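Local coordinates for sigma regulatory family protein-PP2C phosphatase (Chlamydia trachomatis serovar L2, PDB 6MAB), which probably senses TCA cycle intermediates, as the periplasmic domain of RsbU, a membrane protein that is probably a phosphatase, at residues 37-42 with 46-51; 103-108 with 143-148. All blocks are in the same frame, centred on the assembly; numbering follows the deposited sequence. Where two conformers were deposited one is given.

Interaction 1: residues 37-42 with 46-51; sequences DILALF and FDLDRG
L39 meets L48 across the C-terminal end of helix 35-45, where the chain leaves the helix and starts toward helix 58-68. The fold around it is probably the membrane-distal half of what looks like a double Cache sensor domain. The L39 side chain is set with CG anti to the backbone N (chi1 175°), and this carries its tip toward the loop. There L39 CD1 lies 4.0 Å from L48 CD1, a plain methyl contact. One helical turn later comes F42, which carries most of the helix side of the packing. Its ring has F46 over one face and L48 at its edge. F46 CD2 sits above the rim of the F42 ring, 3.6 Å from F42 CE1. The two ring planes are inclined at 46° and their centroids lie 5.0 Å apart, so the pair is oblique. At the edge, L48 CD1 is 4.1 Å from F42 CD2, close to the ring plane. That one methyl group therefore touches both helix residues. F42 also packs on L146 of the sheet and M64 of helix 58-68, and F46 packs on L60 and I67 of that helix. Beyond F46 the loop makes a type I turn from L48 to G51. F46 is the first residue to leave helical backbone angles, yet its amide still completes the helical pattern: F46 N donates to F42 O over 2.8 Å, with an almost straight N-H...O angle of 174°.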
ATOM      1  N   ASP A  37      11.701  -8.338  10.974  1.00 20.45           N
ATOM      2  CA  ASP A  37      11.235  -9.506  11.714  1.00 19.09           C
ATOM      3  C   ASP A  37      10.985 -10.684  10.779  1.00 17.89           C
ATOM      4  O   ASP A  37      11.261 -11.833  11.138  1.00 18.38           O
ATOM      5  CB  ASP A  37       9.968  -9.175  12.510  1.00 19.37           C
ATOM      6  CG  ASP A  37      10.242  -8.309  13.731  1.00 34.48           C
ATOM      7  OD1 ASP A  37      11.408  -8.241  14.154  1.00 36.53           O
ATOM      8  OD2 ASP A  37       9.280  -7.712  14.265  1.00 43.94           O
ATOM      9  N   ILE A  38      10.452 -10.416   9.576  1.00 17.86           N
ATOM     10  CA  ILE A  38      10.220 -11.472   8.603  1.00 15.09           C
ATOM     11  C   ILE A  38      11.535 -12.074   8.118  1.00 19.50           C
ATOM     12  O   ILE A  38      11.660 -13.302   8.026  1.00 19.64           O
ATOM     13  CB  ILE A  38       9.375 -10.923   7.438  1.00 16.65           C
ATOM     14  CG1 ILE A  38       7.974 -10.590   7.944  1.00 19.97           C
ATOM     15  CG2 ILE A  38       9.288 -11.950   6.319  1.00 21.84           C
ATOM     16  CD1 ILE A  38       7.179  -9.772   6.966  1.00 21.49           C
ATOM     17  N   LEU A  39      12.543 -11.237   7.824  1.00 17.43           N
ATOM     18  CA  LEU A  39      13.836 -11.771   7.398  1.00 17.23           C
ATOM     19  C   LEU A  39      14.474 -12.581   8.520  1.00 19.13           C
ATOM     20  O   LEU A  39      15.029 -13.670   8.294  1.00 19.24           O
ATOM     21  CB  LEU A  39      14.769 -10.644   6.954  1.00 16.72           C
ATOM     22  CG  LEU A  39      16.215 -11.031   6.575  1.00 16.27           C
ATOM     23  CD1 LEU A  39      16.217 -11.934   5.355  1.00 20.06           C
ATOM     24  CD2 LEU A  39      17.074  -9.812   6.300  1.00 20.09           C
ATOM     25  N   ALA A  40      14.395 -12.071   9.741  1.00 20.40           N
ATOM     26  CA  ALA A  40      14.982 -12.780  10.868  1.00 22.21           C
ATOM     27  C   ALA A  40      14.321 -14.138  11.078  1.00 19.55           C
ATOM     28  O   ALA A  40      15.001 -15.120  11.404  1.00 23.63           O
ATOM     29  CB  ALA A  40      14.861 -11.936  12.134  1.00 21.17           C
ATOM     30  N   LEU A  41      12.991 -14.200  10.942  1.00 21.43           N
ATOM     31  CA  LEU A  41      12.274 -15.464  11.082  1.00 26.71           C
ATOM     32  C   LEU A  41      12.689 -16.427   9.987  1.00 24.00           C
ATOM     33  O   LEU A  41      13.037 -17.579  10.251  1.00 24.96           O
ATOM     34  CB  LEU A  41      10.753 -15.231  11.018  1.00 23.64           C
ATOM     35  CG  LEU A  41       9.866 -16.486  11.065  1.00 25.21           C
ATOM     36  CD1 LEU A  41      10.133 -17.267  12.360  1.00 33.78           C
ATOM     37  CD2 LEU A  41       8.385 -16.093  10.931  1.00 26.22           C
ATOM     38  N   PHE A  42      12.667 -15.950   8.744  1.00 20.09           N
ATOM     39  CA  PHE A  42      13.029 -16.784   7.612  1.00 26.26           C
ATOM     40  C   PHE A  42      14.438 -17.330   7.764  1.00 26.58           C
ATOM     41  O   PHE A  42      14.679 -18.512   7.497  1.00 27.40           O
ATOM     42  CB  PHE A  42      12.898 -15.985   6.320  1.00 21.60           C
ATOM     43  CG  PHE A  42      13.112 -16.801   5.094  1.00 21.51           C
ATOM     44  CD1 PHE A  42      12.053 -17.497   4.538  1.00 31.91           C
ATOM     45  CD2 PHE A  42      14.361 -16.904   4.515  1.00 29.08           C
ATOM     46  CE1 PHE A  42      12.238 -18.273   3.417  1.00 29.41           C
ATOM     47  CE2 PHE A  42      14.544 -17.687   3.394  1.00 37.45           C
ATOM     48  CZ  PHE A  42      13.474 -18.364   2.852  1.00 30.18           C
ATOM     49  N   PHE A  46      15.664 -21.136   7.540  1.00 35.80           N
ATOM     50  CA  PHE A  46      16.487 -21.506   6.390  1.00 41.17           C
ATOM     51  C   PHE A  46      17.762 -20.666   6.365  1.00 50.67           C
ATOM     52  O   PHE A  46      17.696 -19.433   6.392  1.00 55.96           O
ATOM     53  CB  PHE A  46      15.701 -21.307   5.105  1.00 38.49           C
ATOM     54  CG  PHE A  46      14.325 -21.879   5.165  1.00 40.33           C
ATOM     55  CD1 PHE A  46      14.121 -23.238   5.019  1.00 41.09           C
ATOM     56  CD2 PHE A  46      13.236 -21.061   5.401  1.00 39.58           C
ATOM     57  CE1 PHE A  46      12.844 -23.768   5.078  1.00 59.50           C
ATOM     58  CE2 PHE A  46      11.963 -21.579   5.466  1.00 55.99           C
ATOM     59  CZ  PHE A  46      11.763 -22.936   5.306  1.00 66.76           C
ATOM     60  N   ASP A  47      18.913 -21.330   6.265  1.00 42.46           N
ATOM     61  CA  ASP A  47      20.202 -20.648   6.392  1.00 61.16           C
ATOM     62  C   ASP A  47      20.541 -19.858   5.130  1.00 43.10           C
ATOM     63  O   ASP A  47      20.653 -20.431   4.041  1.00 50.33           O
ATOM     64  CB  ASP A  47      21.308 -21.659   6.680  1.00 88.74           C
ATOM     65  CG  ASP A  47      22.675 -21.011   6.753  1.00 83.87           C
ATOM     66  OD1 ASP A  47      22.797 -19.973   7.442  1.00 58.78           O
ATOM     67  OD2 ASP A  47      23.619 -21.531   6.117  1.00 95.44           O
ATOM     68  N   LEU A  48      20.743 -18.549   5.278  1.00 38.15           N
ATOM     69  CA  LEU A  48      21.098 -17.693   4.151  1.00 45.60           C
ATOM     70  C   LEU A  48      22.573 -17.319   4.128  1.00 50.19           C
ATOM     71  O   LEU A  48      22.979 -16.515   3.284  1.00 44.21           O
ATOM     72  CB  LEU A  48      20.257 -16.418   4.164  1.00 36.46           C
ATOM     73  CG  LEU A  48      18.812 -16.522   3.688  1.00 36.01           C
ATOM     74  CD1 LEU A  48      18.085 -15.192   3.865  1.00 35.01           C
ATOM     75  CD2 LEU A  48      18.753 -16.970   2.231  1.00 34.18           C
ATOM     76  N   ASP A  49      23.381 -17.881   5.032  1.00 53.04           N
ATOM     77  CA  ASP A  49      24.795 -17.518   5.088  1.00 69.92           C
ATOM     78  C   ASP A  49      25.504 -17.846   3.781  1.00 60.15           C
ATOM     79  O   ASP A  49      26.384 -17.095   3.337  1.00 43.59           O
ATOM     80  CB  ASP A  49      25.482 -18.237   6.252  1.00 88.28           C
ATOM     81  CG  ASP A  49      25.217 -17.577   7.595  1.00 73.15           C
ATOM     82  OD1 ASP A  49      24.550 -16.519   7.630  1.00 51.11           O
ATOM     83  OD2 ASP A  49      25.689 -18.121   8.620  1.00 71.03           O
ATOM     84  N   ARG A  50      25.151 -18.970   3.160  1.00 57.83           N
ATOM     85  CA  ARG A  50      25.775 -19.409   1.920  1.00 57.56           C
ATOM     86  C   ARG A  50      25.134 -18.795   0.679  1.00 57.36           C
ATOM     87  O   ARG A  50      25.581 -19.080  -0.435  1.00 58.66           O
ATOM     88  CB  ARG A  50      25.722 -20.938   1.822  1.00 71.06           C
ATOM     89  N   GLY A  51      24.113 -17.968   0.837  1.00 54.01           N
ATOM     90  CA  GLY A  51      23.466 -17.312  -0.282  1.00 48.21           C
ATOM     91  C   GLY A  51      22.077 -17.869  -0.541  1.00 40.54           C
ATOM     92  O   GLY A  51      21.476 -18.548   0.295  1.00 48.86           O
TER

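Interaction 2: residues 103-108 with 143-148; sequences QEIFLS and LGVLYT
Y147 reaches from its strand to the loop residues E104 and I105. CG stands anti to the backbone N (chi1 178°), which sends the ring from CB out toward the loop. One long side of the ring does the touching. Y147 CD2 comes first, 3.8 Å from I105 CD1. The same I105 methyl meets V145 CG1 at 4.0 Å, the two side chains reaching tip to tip. It thus bridges two residues that lie on one face of the sheet. This is the central strand 142-151 of an antiparallel five-stranded sheet, covered here by the long loop between strands 86-91 and 113-119, an arrangement consistent with a Cache-type sensor domain. Further out, Y147 CE2 lies 3.7 Å from E104 O, which sits at the ring edge near its plane. The ring also meets Y101 edge-to-face. At the tip, Y147 OH is 4.0 Å from E104 CB. Y147 OH donates to a water oxygen in the ring plane, 2.7 Å away. That water in turn donates to E104 O at 2.9 Å, so it ties the phenol to the loop backbone. E104 O also accepts a bond from Q131 NE2. The E104 carboxylate turns away from the tyrosine, and its OE2 forms a salt bridge with R207.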
ATOM      1  N   GLN A 103       9.663  -7.279 -13.198  1.00 28.23           N
ATOM      2  CA  GLN A 103       8.598  -6.296 -13.035  1.00 28.25           C
ATOM      3  C   GLN A 103       8.117  -6.229 -11.597  1.00 29.77           C
ATOM      4  O   GLN A 103       7.586  -5.197 -11.184  1.00 34.90           O
ATOM      5  CB  GLN A 103       7.409  -6.629 -13.923  1.00 38.96           C
ATOM      6  CG  GLN A 103       7.118  -5.600 -14.995  1.00 69.91           C
ATOM      7  CD  GLN A 103       8.105  -5.667 -16.122  1.00 85.68           C
ATOM      8  OE1 GLN A 103       9.315  -5.678 -15.898  1.00 71.16           O
ATOM      9  NE2 GLN A 103       7.599  -5.722 -17.350  1.00114.46           N
ATOM     10  N   GLU A 104       8.291  -7.306 -10.840  1.00 24.48           N
ATOM     11  CA  GLU A 104       7.762  -7.384  -9.485  1.00 25.06           C
ATOM     12  C   GLU A 104       8.695  -6.738  -8.464  1.00 23.89           C
ATOM     13  O   GLU A 104       8.248  -6.329  -7.386  1.00 20.68           O
ATOM     14  CB  GLU A 104       7.521  -8.858  -9.113  1.00 23.82           C
ATOM     15  CG  GLU A 104       6.288  -9.519  -9.736  1.00 27.63           C
ATOM     16  CD  GLU A 104       6.475 -10.012 -11.181  1.00 31.97           C
ATOM     17  OE1 GLU A 104       7.556  -9.824 -11.793  1.00 27.09           O
ATOM     18  OE2 GLU A 104       5.514 -10.614 -11.705  1.00 28.05           O
ATOM     19  N   ILE A 105       9.985  -6.672  -8.755  1.00 22.62           N
ATOM     20  CA  ILE A 105      10.966  -6.155  -7.801  1.00 21.40           C
ATOM     21  C   ILE A 105      11.151  -4.673  -8.064  1.00 26.00           C
ATOM     22  O   ILE A 105      11.472  -4.276  -9.181  1.00 24.78           O
ATOM     23  CB  ILE A 105      12.307  -6.894  -7.932  1.00 21.83           C
ATOM     24  CG1 ILE A 105      12.170  -8.375  -7.588  1.00 23.49           C
ATOM     25  CG2 ILE A 105      13.400  -6.248  -7.058  1.00 24.92           C
ATOM     26  CD1 ILE A 105      11.689  -8.690  -6.198  1.00 22.33           C
ATOM     27  N   PHE A 106      10.992  -3.850  -7.036  1.00 22.92           N
ATOM     28  CA  PHE A 106      11.115  -2.407  -7.094  0.50 29.47           C
ATOM     29  C   PHE A 106      12.167  -1.875  -6.128  1.00 27.33           C
ATOM     30  O   PHE A 106      12.246  -0.657  -5.956  1.00 29.20           O
ATOM     31  CB  PHE A 106       9.779  -1.721  -6.746  0.50 34.97           C
ATOM     32  CG  PHE A 106       8.540  -2.489  -7.150  0.50 33.19           C
ATOM     33  CD1 PHE A 106       8.297  -2.801  -8.473  0.50 33.04           C
ATOM     34  CD2 PHE A 106       7.591  -2.851  -6.200  0.50 26.50           C
ATOM     35  CE1 PHE A 106       7.151  -3.482  -8.840  0.50 34.33           C
ATOM     36  CE2 PHE A 106       6.443  -3.533  -6.565  0.50 32.76           C
ATOM     37  CZ  PHE A 106       6.225  -3.845  -7.890  0.50 28.30           C
ATOM     38  N   LEU A 107      12.889  -2.746  -5.434  1.00 23.00           N
ATOM     39  CA  LEU A 107      13.856  -2.364  -4.402  1.00 19.81           C
ATOM     40  C   LEU A 107      15.244  -2.158  -5.009  1.00 26.09           C
ATOM     41  O   LEU A 107      15.786  -3.060  -5.657  1.00 29.36           O
ATOM     42  CB  LEU A 107      13.898  -3.455  -3.344  1.00 17.89           C
ATOM     43  CG  LEU A 107      14.923  -3.337  -2.183  1.00 21.95           C
ATOM     44  CD1 LEU A 107      14.622  -2.148  -1.331  1.00 24.01           C
ATOM     45  CD2 LEU A 107      14.923  -4.574  -1.334  1.00 21.93           C
ATOM     46  N   SER A 108      15.841  -0.998  -4.761  1.00 28.39           N
ATOM     47  CA  SER A 108      17.157  -0.721  -5.319  1.00 37.84           C
ATOM     48  C   SER A 108      18.240  -1.298  -4.412  1.00 30.59           C
ATOM     49  O   SER A 108      17.986  -1.687  -3.269  1.00 30.09           O
ATOM     50  CB  SER A 108      17.357   0.782  -5.522  1.00 44.04           C
ATOM     51  OG  SER A 108      17.567   1.445  -4.292  1.00 45.97           O
ATOM     52  N   LEU A 143      22.512 -10.210  -3.202  1.00 30.50           N
ATOM     53  CA  LEU A 143      22.418 -11.549  -3.764  1.00 28.37           C
ATOM     54  C   LEU A 143      21.017 -11.877  -4.233  1.00 35.22           C
ATOM     55  O   LEU A 143      20.831 -12.777  -5.062  1.00 27.97           O
ATOM     56  CB  LEU A 143      22.833 -12.586  -2.723  1.00 28.87           C
ATOM     57  CG  LEU A 143      24.263 -12.484  -2.165  1.00 31.39           C
ATOM     58  CD1 LEU A 143      24.540 -13.567  -1.144  1.00 36.13           C
ATOM     59  CD2 LEU A 143      25.278 -12.581  -3.310  1.00 38.25           C
ATOM     60  N   GLY A 144      20.028 -11.175  -3.706  1.00 24.78           N
ATOM     61  CA  GLY A 144      18.652 -11.494  -3.992  1.00 24.60           C
ATOM     62  C   GLY A 144      17.762 -10.668  -3.095  1.00 24.55           C
ATOM     63  O   GLY A 144      18.229  -9.791  -2.363  1.00 22.82           O
ATOM     64  N   VAL A 145      16.476 -10.973  -3.163  1.00 20.38           N
ATOM     65  CA  VAL A 145      15.454 -10.238  -2.435  1.00 22.62           C
ATOM     66  C   VAL A 145      14.509 -11.238  -1.789  1.00 23.84           C
ATOM     67  O   VAL A 145      14.117 -12.220  -2.420  1.00 21.55           O
ATOM     68  CB  VAL A 145      14.691  -9.281  -3.374  1.00 21.90           C
ATOM     69  CG1 VAL A 145      13.490  -8.643  -2.654  1.00 20.09           C
ATOM     70  CG2 VAL A 145      15.648  -8.209  -3.890  1.00 25.17           C
ATOM     71  N   LEU A 146      14.174 -11.011  -0.516  1.00 18.27           N
ATOM     72  CA  LEU A 146      13.096 -11.742   0.151  1.00 17.42           C
ATOM     73  C   LEU A 146      11.808 -10.963  -0.086  1.00 16.40           C
ATOM     74  O   LEU A 146      11.670  -9.813   0.358  1.00 17.69           O
ATOM     75  CB  LEU A 146      13.369 -11.901   1.641  1.00 19.55           C
ATOM     76  CG  LEU A 146      12.289 -12.692   2.389  1.00 17.74           C
ATOM     77  CD1 LEU A 146      12.199 -14.114   1.861  1.00 22.15           C
ATOM     78  CD2 LEU A 146      12.575 -12.728   3.885  1.00 20.53           C
ATOM     79  N   TYR A 147      10.891 -11.576  -0.843  1.00 16.62           N
ATOM     80  CA  TYR A 147       9.678 -10.962  -1.348  1.00 16.63           C
ATOM     81  C   TYR A 147       8.479 -11.597  -0.647  1.00 20.09           C
ATOM     82  O   TYR A 147       8.309 -12.816  -0.707  1.00 18.60           O
ATOM     83  CB  TYR A 147       9.643 -11.199  -2.854  1.00 16.22           C
ATOM     84  CG  TYR A 147       8.443 -10.682  -3.619  1.00 16.78           C
ATOM     85  CD1 TYR A 147       7.283 -11.421  -3.700  1.00 18.11           C
ATOM     86  CD2 TYR A 147       8.506  -9.478  -4.311  1.00 18.62           C
ATOM     87  CE1 TYR A 147       6.177 -10.955  -4.437  1.00 17.60           C
ATOM     88  CE2 TYR A 147       7.412  -9.008  -5.045  1.00 18.76           C
ATOM     89  CZ  TYR A 147       6.264  -9.757  -5.106  1.00 18.44           C
ATOM     90  OH  TYR A 147       5.178  -9.317  -5.842  1.00 22.91           O
ATOM     91  N   THR A 148       7.662 -10.785   0.031  1.00 16.36           N
ATOM     92  CA  THR A 148       6.466 -11.302   0.688  1.00 16.11           C
ATOM     93  C   THR A 148       5.232 -10.483   0.311  1.00 17.62           C
ATOM     94  O   THR A 148       5.294  -9.259   0.097  1.00 17.15           O
ATOM     95  CB  THR A 148       6.588 -11.373   2.214  1.00 20.03           C
ATOM     96  OG1 THR A 148       6.885 -10.089   2.730  1.00 21.12           O
ATOM     97  CG2 THR A 148       7.683 -12.341   2.631  1.00 21.67           C
TER
HETATM   98  O   HOH W   1       5.456  -6.844  -6.816  1.00 21.59           O

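In the fold
Both interactions belong to the same half of the domain, the one built on the five-stranded sheet, and their centres are about 15 Å apart. They follow one another along the chain, with interaction 1 complete before the 103-108 loop is reached. Strand 142-151 joins them. V145 and Y147 point to that loop, while L146 points the other way, to helix 35-45. L146 CD2 packs 3.9 Å from L39 CA, and I38 CG2 touches T148 CG2 at 4.0 Å. The sheet is therefore packed between helix and long loop. If this is a Cache module, as its topology suggests, the loop-covered face is where a ligand pocket would be expected, but no ligand is modelled here.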